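Local coordinates for protein bifunctional endomannanase/endoglucanase (Caldanaerobius polysaccharolyticus, PDB 3W0K) that hydrolyses beta-linked mannan and glucan chains, as a bifunctional endomannanase and endoglucanase of glycoside hydrolase family 5, at residues E320-D323 with L324-N328. Residues are numbered along the deposited sequence; the frame is centred on the assembly and turned at random.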
ATOM      1  N   GLU A 320      10.267   3.840  20.306  1.00 13.29           N
ATOM      2  CA  GLU A 320      10.419   5.185  19.765  1.00 13.36           C
ATOM      3  C   GLU A 320       9.605   5.343  18.483  1.00 13.19           C
ATOM      4  O   GLU A 320       8.889   6.333  18.310  1.00 13.07           O
ATOM      5  CB  GLU A 320      11.894   5.501  19.501  1.00 15.18           C
ATOM      6  CG  GLU A 320      12.129   6.913  18.986  1.00 17.23           C
ATOM      7  CD  GLU A 320      13.599   7.248  18.791  1.00 18.24           C
ATOM      8  OE1 GLU A 320      14.403   6.335  18.494  1.00 19.70           O
ATOM      9  OE2 GLU A 320      13.946   8.439  18.921  1.00 20.48           O
ATOM     10  N   LEU A 321       9.702   4.355  17.595  1.00 13.24           N
ATOM     11  CA  LEU A 321       8.960   4.390  16.339  1.00 12.36           C
ATOM     12  C   LEU A 321       7.457   4.271  16.591  1.00 12.12           C
ATOM     13  O   LEU A 321       6.664   5.008  15.999  1.00 10.94           O
ATOM     14  CB  LEU A 321       9.440   3.285  15.397  1.00 12.87           C
ATOM     15  CG  LEU A 321       8.790   3.234  14.010  1.00 12.56           C
ATOM     16  CD1 LEU A 321       8.832   4.605  13.337  1.00 12.08           C
ATOM     17  CD2 LEU A 321       9.493   2.189  13.163  1.00 14.09           C
ATOM     18  N   LEU A 322       7.066   3.346  17.465  1.00 12.26           N
ATOM     19  CA  LEU A 322       5.654   3.174  17.795  1.00 12.62           C
ATOM     20  C   LEU A 322       5.087   4.494  18.324  1.00 12.84           C
ATOM     21  O   LEU A 322       4.003   4.916  17.920  1.00 12.98           O
ATOM     22  CB  LEU A 322       5.470   2.065  18.839  1.00 12.55           C
ATOM     23  CG  LEU A 322       4.048   1.885  19.388  1.00 13.14           C
ATOM     24  CD1 LEU A 322       3.072   1.542  18.270  1.00 14.00           C
ATOM     25  CD2 LEU A 322       4.043   0.802  20.451  1.00 13.15           C
ATOM     26  N   ASP A 323       5.841   5.159  19.199  1.00 14.68           N
ATOM     27  CA  ASP A 323       5.404   6.435  19.759  1.00 14.51           C
ATOM     28  C   ASP A 323       5.223   7.488  18.672  1.00 13.76           C
ATOM     29  O   ASP A 323       4.275   8.273  18.718  1.00 14.99           O
ATOM     30  CB  ASP A 323       6.382   6.927  20.834  1.00 16.09           C
ATOM     31  CG  ASP A 323       6.250   6.161  22.145  1.00 19.00           C
ATOM     32  OD1 ASP A 323       5.318   5.339  22.291  1.00 19.36           O
ATOM     33  OD2 ASP A 323       7.089   6.387  23.041  1.00 21.78           O
ATOM     34  N   LEU A 324       6.122   7.495  17.690  1.00 12.30           N
ATOM     35  CA  LEU A 324       6.027   8.439  16.578  1.00 12.14           C
ATOM     36  C   LEU A 324       4.774   8.161  15.751  1.00 12.45           C
ATOM     37  O   LEU A 324       4.096   9.086  15.309  1.00 12.80           O
ATOM     38  CB  LEU A 324       7.265   8.350  15.685  1.00 13.45           C
ATOM     39  CG  LEU A 324       8.530   9.028  16.209  1.00 13.93           C
ATOM     40  CD1 LEU A 324       9.693   8.739  15.276  1.00 15.56           C
ATOM     41  CD2 LEU A 324       8.288  10.527  16.331  1.00 16.14           C
ATOM     42  N   LEU A 325       4.464   6.883  15.554  1.00 12.04           N
ATOM     43  CA  LEU A 325       3.282   6.500  14.786  1.00 12.28           C
ATOM     44  C   LEU A 325       2.004   6.951  15.492  1.00 13.16           C
ATOM     45  O   LEU A 325       1.057   7.402  14.853  1.00 12.18           O
ATOM     46  CB  LEU A 325       3.248   4.986  14.567  1.00 12.02           C
ATOM     47  CG  LEU A 325       4.353   4.410  13.676  1.00 10.56           C
ATOM     48  CD1 LEU A 325       4.259   2.893  13.666  1.00 14.46           C
ATOM     49  CD2 LEU A 325       4.236   4.958  12.260  1.00 12.36           C
ATOM     50  N   VAL A 326       1.997   6.853  16.817  1.00 12.78           N
ATOM     51  CA  VAL A 326       0.836   7.247  17.610  1.00 13.56           C
ATOM     52  C   VAL A 326       0.707   8.766  17.739  1.00 14.29           C
ATOM     53  O   VAL A 326      -0.381   9.320  17.583  1.00 14.50           O
ATOM     54  CB  VAL A 326       0.892   6.610  19.025  1.00 13.67           C
ATOM     55  CG1 VAL A 326      -0.230   7.149  19.906  1.00 14.28           C
ATOM     56  CG2 VAL A 326       0.795   5.099  18.917  1.00 14.75           C
ATOM     57  N   GLU A 327       1.830   9.430  17.998  1.00 15.06           N
ATOM     58  CA  GLU A 327       1.867  10.879  18.175  1.00 16.76           C
ATOM     59  C   GLU A 327       1.411  11.684  16.961  1.00 16.86           C
ATOM     60  O   GLU A 327       0.847  12.771  17.107  1.00 17.25           O
ATOM     61  CB  GLU A 327       3.279  11.306  18.603  1.00 20.15           C
ATOM     62  CG  GLU A 327       3.554  12.816  18.605  1.00 25.06           C
ATOM     63  CD  GLU A 327       2.692  13.605  19.589  1.00 27.94           C
ATOM     64  OE1 GLU A 327       2.232  13.035  20.603  1.00 29.88           O
ATOM     65  OE2 GLU A 327       2.485  14.815  19.346  1.00 30.47           O
ATOM     66  N   ASN A 328       1.622  11.143  15.766  1.00 15.12           N
ATOM     67  CA  ASN A 328       1.245  11.862  14.559  1.00 13.87           C
ATOM     68  C   ASN A 328      -0.138  11.584  13.978  1.00 14.18           C
ATOM     69  O   ASN A 328      -0.440  11.972  12.848  1.00 13.36           O
ATOM     70  CB  ASN A 328       2.358  11.755  13.522  1.00 14.38           C
ATOM     71  CG  ASN A 328       3.583  12.545  13.931  1.00 14.46           C
ATOM     72  OD1 ASN A 328       3.613  13.769  13.794  1.00 15.70           O
ATOM     73  ND2 ASN A 328       4.569  11.864  14.506  1.00 14.52           N
TER
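Leu325 lays its isobutyl group back along the helix over the preceding turn, its CG 3.3 Å from the carbonyl O of Leu321 and 4.5 Å from CD1 of the Leu321 side chain. CG is anti to the carbonyl carbon of its own residue (chi1 -67°), which swings the branch toward that earlier turn. Leu324 follows the same pattern one residue before, with CG 3.4 Å from Glu320 O. On another flank CG2 of Val326 passes alongside CD1 of Leu322 at 4.3 Å and also rests near Leu322 O. Four successive i to i+4 backbone bonds run beneath these side chains, from Leu324 N to Glu320 O through Glu327 N to Asp323 O, the last 2.8 Å long. They make up much of helix 319-327, a short C-terminal helix packed against the outside of the (beta/alpha)8 barrel, the TIM-barrel fold of family 5. Leu325 O ties it to the barrel through a hydrogen bond with Tyr288 OH, on the eighth strand, 287-290. Leu321 touches Phe274 of helix 267-284 and, together with Leu325, Ile299, whereas Leu322 meets Phe36. Asn328, where the chain gives up the helix, turns its amide back on the last turn: ND2 donates to Leu324 O over 2.9 Å at an N-H...O angle of 162°, with the acceptor close to the amide plane. The same oxygen takes the backbone N of Asn328 at 3.2 Å, so two donors from one residue grip it, and the ND2 bond limits the rotation of the amide. Two of the exposed acids form salt bridges, Asp323 OD1 with Arg319 and Glu327 OE2 with Lys282 of helix 267-284.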